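Chymotrypsin (PDB 2EA3) probably hydrolyses peptide bonds as a serine endopeptidase of the chymotrypsin (S1) family, this chain being the protease domain of a longer precursor. Local coordinates at residues 8-19 against 32-43; 80-88 against 141-149. All blocks are in the same frame, centred on the assembly; numbering follows the deposited sequence.

Interaction 1. Residues 8-19 against 32-43; sequences AYTIGGRSRCSI and HCGRTGATTANP
The seam that closes the N-terminal barrel of the chymotrypsin fold runs between strands 8-11 and 39-41, where Thr-10 and Ala-41 form an antiparallel hydrogen-bonded pair. Thr-10 N gives an almost straight bond to Ala-41 O (3.0 Å, 177° at the hydrogen), and Ala-41 N returns one to Thr-10 O (2.9 Å). Next to the seam the Cys-17–Cys-33 disulfide, its chi3 at -93°, joins strand 14-23 to the loop carrying His-32, which with Asp-56 and Ser-137 probably makes up the catalytic triad.

Between seam and disulfide, inside the barrel, lies Tyr-9. With CG set between backbone N and carbonyl carbon (chi1 63°), its ring crosses Thr-40, whose CG2 approaches CD1 obliquely at 3.7 Å. The far end of the ring places its hydroxyl beside Cys-33, OH lying 3.3 Å from Cys-33 CB; the polar partner of this hydroxyl is Thr-29 OG1. Phe-27 meets the ring edge-to-face, and Phe-47 packs against it as well. Ile-11 pushes CD1 to 3.1 Å from Cys-33 O, a tight approach. The same carbonyl takes a weak, bent bond from Arg-16 NH1, and that guanidinium, on a chain bent at chi2 and chi3, has Ile-11 CB over one face, near the rim.

Beyond the seam the chain turns through a cis peptide before Pro-43, and Thr-40 OG1 donates to Pro-43 O (2.8 Å) across the bend. There one water lies 2.7 Å from both Ala-8 O and Asn-42 O, between two acceptors that could not bond each other.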
loop_
_atom_site.group_PDB
_atom_site.type_symbol
_atom_site.label_atom_id
_atom_site.label_comp_id
_atom_site.label_asym_id
_atom_site.label_seq_id
_atom_site.Cartn_x
_atom_site.Cartn_y
_atom_site.Cartn_z
ATOM N N ALA A 8 -6.443 3.421 7.783
ATOM C CA ALA A 8 -6.029 4.813 7.603
ATOM C C ALA A 8 -4.908 5.154 8.577
ATOM O O ALA A 8 -4.843 4.609 9.683
ATOM C CB ALA A 8 -7.226 5.731 7.854
ATOM N N TYR A 9 -4.027 6.064 8.181
ATOM C CA TYR A 9 -3.178 6.748 9.152
ATOM C C TYR A 9 -3.241 8.210 8.769
ATOM O O TYR A 9 -3.752 8.550 7.708
ATOM C CB TYR A 9 -1.743 6.204 9.155
ATOM C CG TYR A 9 -0.984 6.387 7.852
ATOM C CD1 TYR A 9 -0.049 7.424 7.715
ATOM C CD2 TYR A 9 -1.182 5.520 6.770
ATOM C CE1 TYR A 9 0.669 7.592 6.520
ATOM C CE2 TYR A 9 -0.482 5.696 5.576
ATOM C CZ TYR A 9 0.451 6.729 5.466
ATOM O OH TYR A 9 1.162 6.907 4.292
ATOM N N THR A 10 -2.762 9.093 9.631
ATOM C CA THR A 10 -2.858 10.498 9.283
ATOM C C THR A 10 -1.481 11.124 9.169
ATOM O O THR A 10 -0.522 10.686 9.834
ATOM C CB THR A 10 -3.688 11.289 10.288
ATOM O OG1 THR A 10 -3.109 11.112 11.579
ATOM C CG2 THR A 10 -5.163 10.807 10.282
ATOM N N ILE A 11 -1.391 12.130 8.311
ATOM C CA ILE A 11 -0.159 12.926 8.183
ATOM C C ILE A 11 -0.555 14.390 8.291
ATOM O O ILE A 11 -1.326 14.873 7.467
ATOM C CB ILE A 11 0.562 12.702 6.831
ATOM C CG1 ILE A 11 0.816 11.222 6.577
ATOM C CG2 ILE A 11 1.902 13.465 6.819
ATOM C CD1 ILE A 11 1.000 10.890 5.130
ATOM N N GLY A 12 -0.029 15.087 9.299
ATOM C CA GLY A 12 -0.473 16.451 9.594
ATOM C C GLY A 12 -1.990 16.537 9.732
ATOM O O GLY A 12 -2.614 17.501 9.284
ATOM N N GLY A 13 -2.592 15.507 10.318
ATOM C CA GLY A 13 -4.042 15.504 10.549
ATOM C C GLY A 13 -4.911 15.035 9.395
ATOM O O GLY A 13 -6.119 14.815 9.562
ATOM N N ARG A 14 -4.308 14.847 8.227
ATOM C CA ARG A 14 -5.066 14.503 7.029
ATOM C C ARG A 14 -4.981 13.003 6.781
ATOM O O ARG A 14 -3.894 12.433 6.812
ATOM C CB ARG A 14 -4.507 15.268 5.826
ATOM C CG ARG A 14 -5.180 14.961 4.504
ATOM C CD ARG A 14 -6.568 15.591 4.356
ATOM N NE ARG A 14 -7.092 15.323 3.020
ATOM C CZ ARG A 14 -7.691 14.189 2.668
ATOM N NH1 ARG A 14 -8.120 14.016 1.422
ATOM N NH2 ARG A 14 -7.871 13.229 3.563
ATOM N N SER A 15 -6.124 12.379 6.496
ATOM C CA SER A 15 -6.164 10.934 6.314
ATOM C C SER A 15 -5.933 10.722 4.823
ATOM O O SER A 15 -6.877 10.450 4.073
ATOM C CB SER A 15 -7.537 10.404 6.795
ATOM O OG SER A 15 -7.496 9.025 7.132
ATOM N N ARG A 16 -4.690 10.921 4.389
ATOM C CA ARG A 16 -4.346 10.961 2.951
ATOM C C ARG A 16 -4.182 9.558 2.382
ATOM O O ARG A 16 -4.387 9.339 1.190
ATOM C CB ARG A 16 -3.003 11.682 2.710
ATOM C CG ARG A 16 -2.813 13.003 3.405
ATOM C CD ARG A 16 -2.197 14.036 2.467
ATOM N NE ARG A 16 -0.745 13.902 2.363
ATOM C CZ ARG A 16 0.129 14.565 3.119
ATOM N NH1 ARG A 16 1.431 14.377 2.936
ATOM N NH2 ARG A 16 -0.290 15.421 4.053
ATOM N N CYS A 17 -3.764 8.630 3.242
ATOM C CA CYS A 17 -3.304 7.318 2.786
ATOM C C CYS A 17 -3.640 6.192 3.757
ATOM O O CYS A 17 -4.077 6.418 4.898
ATOM C CB CYS A 17 -1.793 7.343 2.545
ATOM S SG CYS A 17 -1.309 8.318 1.100
ATOM N N SER A 18 -3.422 4.969 3.278
ATOM C CA SER A 18 -3.620 3.763 4.054
ATOM C C SER A 18 -2.282 3.037 4.244
ATOM O O SER A 18 -1.326 3.248 3.470
ATOM C CB SER A 18 -4.615 2.862 3.320
ATOM O OG SER A 18 -5.858 3.532 3.095
ATOM N N ILE A 19 -2.221 2.223 5.294
ATOM C CA ILE A 19 -1.094 1.338 5.575
ATOM C C ILE A 19 -1.008 0.250 4.514
ATOM O O ILE A 19 -2.030 -0.341 4.134
ATOM C CB ILE A 19 -1.243 0.691 6.964
ATOM C CG1 ILE A 19 -1.195 1.772 8.057
ATOM C CG2 ILE A 19 -0.141 -0.355 7.225
ATOM C CD1 ILE A 19 -1.741 1.313 9.372
ATOM N N HIS A 32 3.987 8.940 -2.568
ATOM C CA HIS A 32 3.258 10.206 -2.725
ATOM C C HIS A 32 2.511 10.622 -1.457
ATOM O O HIS A 32 2.016 11.750 -1.382
ATOM C CB HIS A 32 2.336 10.206 -3.959
ATOM C CG HIS A 32 1.045 9.459 -3.770
ATOM N ND1 HIS A 32 0.844 8.190 -4.265
ATOM C CD2 HIS A 32 -0.125 9.829 -3.195
ATOM C CE1 HIS A 32 -0.379 7.792 -3.970
ATOM N NE2 HIS A 32 -0.990 8.771 -3.324
ATOM N N CYS A 33 2.446 9.739 -0.462
ATOM C CA CYS A 33 1.784 10.068 0.799
ATOM C C CYS A 33 2.528 11.095 1.625
ATOM O O CYS A 33 1.905 11.891 2.322
ATOM C CB CYS A 33 1.571 8.818 1.640
ATOM S SG CYS A 33 0.553 7.649 0.740
ATOM N N GLY A 34 3.854 11.085 1.558
ATOM C CA GLY A 34 4.612 12.079 2.293
ATOM C C GLY A 34 6.089 11.959 2.036
ATOM O O GLY A 34 6.546 10.983 1.446
ATOM N N ARG A 35 6.838 12.953 2.497
ATOM C CA ARG A 35 8.267 12.966 2.254
ATOM C C ARG A 35 9.036 12.593 3.512
ATOM O O ARG A 35 8.522 12.673 4.604
ATOM C CB ARG A 35 8.705 14.333 1.715
ATOM C CG ARG A 35 8.696 15.425 2.744
ATOM C CD ARG A 35 9.431 16.663 2.213
ATOM N NE ARG A 35 8.866 17.132 0.950
ATOM C CZ ARG A 35 7.796 17.920 0.838
ATOM N NH1 ARG A 35 7.369 18.285 -0.362
ATOM N NH2 ARG A 35 7.149 18.343 1.915
ATOM N N THR A 36 10.275 12.171 3.338
ATOM C CA THR A 36 11.147 11.823 4.452
ATOM C C THR A 36 11.109 12.902 5.528
ATOM O O THR A 36 11.168 14.099 5.210
ATOM C CB THR A 36 12.592 11.600 3.941
ATOM O OG1 THR A 36 12.601 10.475 3.054
ATOM C CG2 THR A 36 13.545 11.345 5.076
ATOM N N GLY A 37 11.002 12.471 6.786
ATOM C CA GLY A 37 10.879 13.380 7.932
ATOM C C GLY A 37 9.461 13.758 8.341
ATOM O O GLY A 37 9.261 14.246 9.444
ATOM N N ALA A 38 8.467 13.544 7.468
ATOM C CA ALA A 38 7.074 13.838 7.820
ATOM C C ALA A 38 6.631 12.894 8.932
ATOM O O ALA A 38 7.087 11.759 9.015
ATOM C CB ALA A 38 6.135 13.732 6.587
ATOM N N THR A 39 5.768 13.376 9.811
ATOM C CA THR A 39 5.356 12.557 10.931
ATOM C C THR A 39 3.929 12.080 10.682
ATOM O O THR A 39 3.129 12.772 10.048
ATOM C CB THR A 39 5.463 13.314 12.268
ATOM O OG1 THR A 39 4.644 14.468 12.205
ATOM C CG2 THR A 39 6.898 13.763 12.524
ATOM N N THR A 40 3.635 10.886 11.171
ATOM C CA THR A 40 2.303 10.304 11.092
ATOM C C THR A 40 1.667 10.164 12.474
ATOM O O THR A 40 2.361 10.194 13.490
ATOM C CB THR A 40 2.366 8.898 10.457
ATOM O OG1 THR A 40 3.174 8.048 11.267
ATOM C CG2 THR A 40 2.985 8.966 9.043
ATOM N N ALA A 41 0.343 9.999 12.498
ATOM C CA ALA A 41 -0.353 9.573 13.712
ATOM C C ALA A 41 -1.219 8.361 13.362
ATOM O O ALA A 41 -1.526 8.137 12.185
ATOM C CB ALA A 41 -1.208 10.709 14.283
ATOM N N ASN A 42 -1.605 7.585 14.371
ATOM C CA ASN A 42 -2.405 6.371 14.144
ATOM C C ASN A 42 -1.859 5.443 13.042
ATOM O O ASN A 42 -2.578 5.106 12.110
ATOM C CB ASN A 42 -3.855 6.747 13.841
ATOM C CG ASN A 42 -4.474 7.577 14.947
ATOM O OD1 ASN A 42 -4.157 7.398 16.117
ATOM N ND2 ASN A 42 -5.343 8.496 14.576
ATOM N N PRO A 43 -0.605 4.968 13.189
ATOM C CA PRO A 43 0.266 5.139 14.356
ATOM C C PRO A 43 1.222 6.329 14.306
ATOM O O PRO A 43 1.487 6.877 13.243
ATOM C CB PRO A 43 1.118 3.880 14.303
ATOM C CG PRO A 43 1.386 3.736 12.823
ATOM C CD PRO A 43 0.029 4.089 12.178
HETATM O O HOH W 1 -3.789 2.825 11.456
#

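Interaction 2. Residues 80-88 against 141-149; sequences VQVAGHTAA and LLAGNQAQG
Val-80 to Ala-88, in the connection between the two barrels of the chymotrypsin fold, passes along the hairpin 141-149 of the C-terminal barrel, which reverses at a type II' turn from Ala-143 to Gln-146.

Backbone bonds come first. Ala-83 N donates to Asn-145 O at 2.8 Å, nearly straight (169°) and in the carbonyl plane; Ala-147 N donates to Gly-84 O at 2.8 Å, tilted 21° from the plane of the Gly-84 carbonyl. Gly-84 O also receives a CA-H contact from Gln-146 CA (3.4 Å). Further along, a water donates to both His-85 O and Ala-147 O, adding a bridge between the two backbones.

Apolar contacts run along the pairing. Toward its ends, Val-80 and Leu-142 meet tip to tip, CG1 to CD1 at 3.7 Å, the valine branch standing anti to its N (chi1 179°), and Ala-88 CB touches Ala-143 CB at 3.8 Å. Between them Val-82 CG1 reaches Ala-147 CB at 4.3 Å, with Phe-21 and Met-180 packing against both residues.

Amide side chains lie along the 84-88 part. Gln-146 lies alongside Thr-86, pointing the same way, and Gln-148, bent at chi2, brings its amide to the backbone of Thr-86 and Ala-88.

Two main-chain bonds, a water bridge and apolar contacts thus hold the irregular connection to the hairpin, but imperfectly: Gly-84 N is buried with no partner, probably at some energetic cost.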
loop_
_atom_site.group_PDB
_atom_site.type_symbol
_atom_site.label_atom_id
_atom_site.label_comp_id
_atom_site.label_asym_id
_atom_site.label_seq_id
_atom_site.Cartn_x
_atom_site.Cartn_y
_atom_site.Cartn_z
ATOM N N VAL A 80 -6.892 -10.647 7.209
ATOM C CA VAL A 80 -6.249 -11.578 6.325
ATOM C C VAL A 80 -4.796 -11.677 6.774
ATOM O O VAL A 80 -4.095 -10.659 6.894
ATOM C CB VAL A 80 -6.329 -11.110 4.854
ATOM C CG1 VAL A 80 -5.613 -12.104 3.921
ATOM C CG2 VAL A 80 -7.791 -10.910 4.442
ATOM N N GLN A 81 -4.340 -12.909 6.983
ATOM C CA GLN A 81 -2.945 -13.153 7.317
ATOM C C GLN A 81 -2.045 -12.926 6.103
ATOM O O GLN A 81 -2.310 -13.431 4.998
ATOM C CB GLN A 81 -2.750 -14.570 7.866
ATOM C CG GLN A 81 -3.119 -14.730 9.328
ATOM C CD GLN A 81 -2.087 -14.120 10.268
ATOM O OE1 GLN A 81 -0.894 -14.022 9.949
ATOM N NE2 GLN A 81 -2.545 -13.707 11.439
ATOM N N VAL A 82 -0.987 -12.157 6.313
ATOM C CA VAL A 82 0.060 -11.986 5.306
ATOM C C VAL A 82 1.128 -13.058 5.512
ATOM O O VAL A 82 1.816 -13.069 6.541
ATOM C CB VAL A 82 0.710 -10.589 5.379
ATOM C CG1 VAL A 82 1.755 -10.436 4.301
ATOM C CG2 VAL A 82 -0.345 -9.522 5.241
ATOM N N ALA A 83 1.250 -13.949 4.533
ATOM C CA ALA A 83 2.121 -15.120 4.652
ATOM C C ALA A 83 3.472 -14.980 3.932
ATOM O O ALA A 83 4.414 -15.719 4.214
ATOM C CB ALA A 83 1.382 -16.364 4.165
ATOM N N GLY A 84 3.576 -14.022 3.014
ATOM C CA GLY A 84 4.785 -13.872 2.204
ATOM C C GLY A 84 4.569 -12.781 1.176
ATOM O O GLY A 84 3.568 -12.040 1.242
ATOM N N HIS A 85 5.503 -12.681 0.229
ATOM C CA HIS A 85 5.474 -11.610 -0.767
ATOM C C HIS A 85 5.928 -12.128 -2.141
ATOM O O HIS A 85 6.657 -11.457 -2.875
ATOM C CB HIS A 85 6.311 -10.422 -0.281
ATOM C CG HIS A 85 7.738 -10.765 0.022
ATOM N ND1 HIS A 85 8.754 -10.591 -0.889
ATOM C CD2 HIS A 85 8.319 -11.258 1.142
ATOM C CE1 HIS A 85 9.899 -10.968 -0.351
ATOM N NE2 HIS A 85 9.663 -11.386 0.878
ATOM N N THR A 86 5.459 -13.329 -2.485
ATOM C CA THR A 86 5.745 -13.927 -3.788
ATOM C C THR A 86 4.834 -13.273 -4.802
ATOM O O THR A 86 3.617 -13.281 -4.619
ATOM C CB THR A 86 5.467 -15.436 -3.785
ATOM O OG1 THR A 86 6.276 -16.052 -2.769
ATOM C CG2 THR A 86 5.806 -16.033 -5.153
ATOM N N ALA A 87 5.428 -12.721 -5.860
ATOM C CA ALA A 87 4.682 -11.970 -6.866
ATOM C C ALA A 87 3.795 -12.892 -7.689
ATOM O O ALA A 87 4.193 -14.012 -8.044
ATOM C CB ALA A 87 5.631 -11.186 -7.778
ATOM N N ALA A 88 2.588 -12.412 -7.953
ATOM C CA ALA A 88 1.590 -13.146 -8.701
ATOM C C ALA A 88 1.687 -12.722 -10.151
ATOM O O ALA A 88 2.049 -11.563 -10.447
ATOM C CB ALA A 88 0.195 -12.878 -8.145
ATOM N N LEU A 141 -2.243 -4.560 -1.428
ATOM C CA LEU A 141 -2.750 -5.398 -2.497
ATOM C C LEU A 141 -2.272 -6.820 -2.221
ATOM O O LEU A 141 -1.074 -7.055 -2.073
ATOM C CB LEU A 141 -2.229 -4.935 -3.861
ATOM C CG LEU A 141 -2.826 -5.731 -5.023
ATOM C CD1 LEU A 141 -4.308 -5.397 -5.191
ATOM C CD2 LEU A 141 -2.022 -5.422 -6.320
ATOM N N LEU A 142 -3.222 -7.748 -2.141
ATOM C CA LEU A 142 -2.918 -9.153 -1.855
ATOM C C LEU A 142 -3.351 -10.017 -3.025
ATOM O O LEU A 142 -4.378 -9.744 -3.647
ATOM C CB LEU A 142 -3.692 -9.608 -0.605
ATOM C CG LEU A 142 -3.304 -9.048 0.756
ATOM C CD1 LEU A 142 -4.429 -9.362 1.762
ATOM C CD2 LEU A 142 -2.005 -9.647 1.198
ATOM N N ALA A 143 -2.571 -11.051 -3.319
ATOM C CA ALA A 143 -3.075 -12.173 -4.098
ATOM C C ALA A 143 -3.145 -13.307 -3.095
ATOM O O ALA A 143 -2.120 -13.835 -2.690
ATOM C CB ALA A 143 -2.148 -12.498 -5.221
ATOM N N GLY A 144 -4.346 -13.628 -2.641
ATOM C CA GLY A 144 -4.516 -14.590 -1.553
ATOM C C GLY A 144 -3.830 -14.068 -0.289
ATOM O O GLY A 144 -4.196 -13.010 0.231
ATOM N N ASN A 145 -2.844 -14.800 0.218
ATOM C CA ASN A 145 -2.127 -14.338 1.403
ATOM C C ASN A 145 -0.751 -13.756 1.092
ATOM O O ASN A 145 0.082 -13.608 1.994
ATOM C CB ASN A 145 -2.027 -15.449 2.465
ATOM C CG ASN A 145 -3.389 -15.907 2.965
ATOM O OD1 ASN A 145 -4.001 -15.289 3.855
ATOM N ND2 ASN A 145 -3.874 -17.010 2.395
ATOM N N GLN A 146 -0.513 -13.404 -0.169
ATOM C CA GLN A 146 0.816 -12.957 -0.597
ATOM C C GLN A 146 0.754 -11.487 -0.931
ATOM O O GLN A 146 -0.052 -11.086 -1.760
ATOM C CB GLN A 146 1.268 -13.731 -1.837
ATOM C CG GLN A 146 1.417 -15.240 -1.603
ATOM C CD GLN A 146 2.519 -15.584 -0.632
ATOM O OE1 GLN A 146 2.310 -16.362 0.295
ATOM N NE2 GLN A 146 3.706 -15.018 -0.835
ATOM N N ALA A 147 1.587 -10.699 -0.268
ATOM C CA ALA A 147 1.665 -9.251 -0.533
ATOM C C ALA A 147 2.178 -8.993 -1.940
ATOM O O ALA A 147 3.237 -9.513 -2.308
ATOM C CB ALA A 147 2.602 -8.588 0.462
ATOM N N GLN A 148 1.473 -8.143 -2.695
ATOM C CA GLN A 148 1.856 -7.823 -4.073
ATOM C C GLN A 148 2.384 -6.399 -4.201
ATOM O O GLN A 148 3.310 -6.135 -4.965
ATOM C CB GLN A 148 0.662 -7.951 -5.026
ATOM C CG GLN A 148 0.033 -9.351 -5.049
ATOM C CD GLN A 148 1.059 -10.373 -5.408
ATOM O OE1 GLN A 148 1.343 -11.304 -4.633
ATOM N NE2 GLN A 148 1.684 -10.177 -6.549
ATOM N N GLY A 149 1.726 -5.468 -3.528
ATOM C CA GLY A 149 2.017 -4.073 -3.834
ATOM C C GLY A 149 1.246 -3.137 -2.942
ATOM O O GLY A 149 0.428 -3.565 -2.131
HETATM O O HOH W 2 5.169 -9.561 -4.347
#

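Overall arrangement
The two contacts sit on opposite sides of the chain's centre, with centres about 23 Å apart and nearest atoms about 7 Å apart, so they do not touch. They follow in series along the chain: interaction 1 closes the N-terminal six-stranded barrel before interaction 2 packs the inter-barrel connection on the C-terminal one. Strand 14-23 links them, since it contributes to interaction 1 and then carries Phe-21 onto Val-82, Leu-142 and Ala-147. The same strand meets the loop of Ser-137 through Ser-18, beside the likely triad. One contact thus belongs to each barrel of the two-barrel fold, whose active site, as in relatives, probably lies between the barrels.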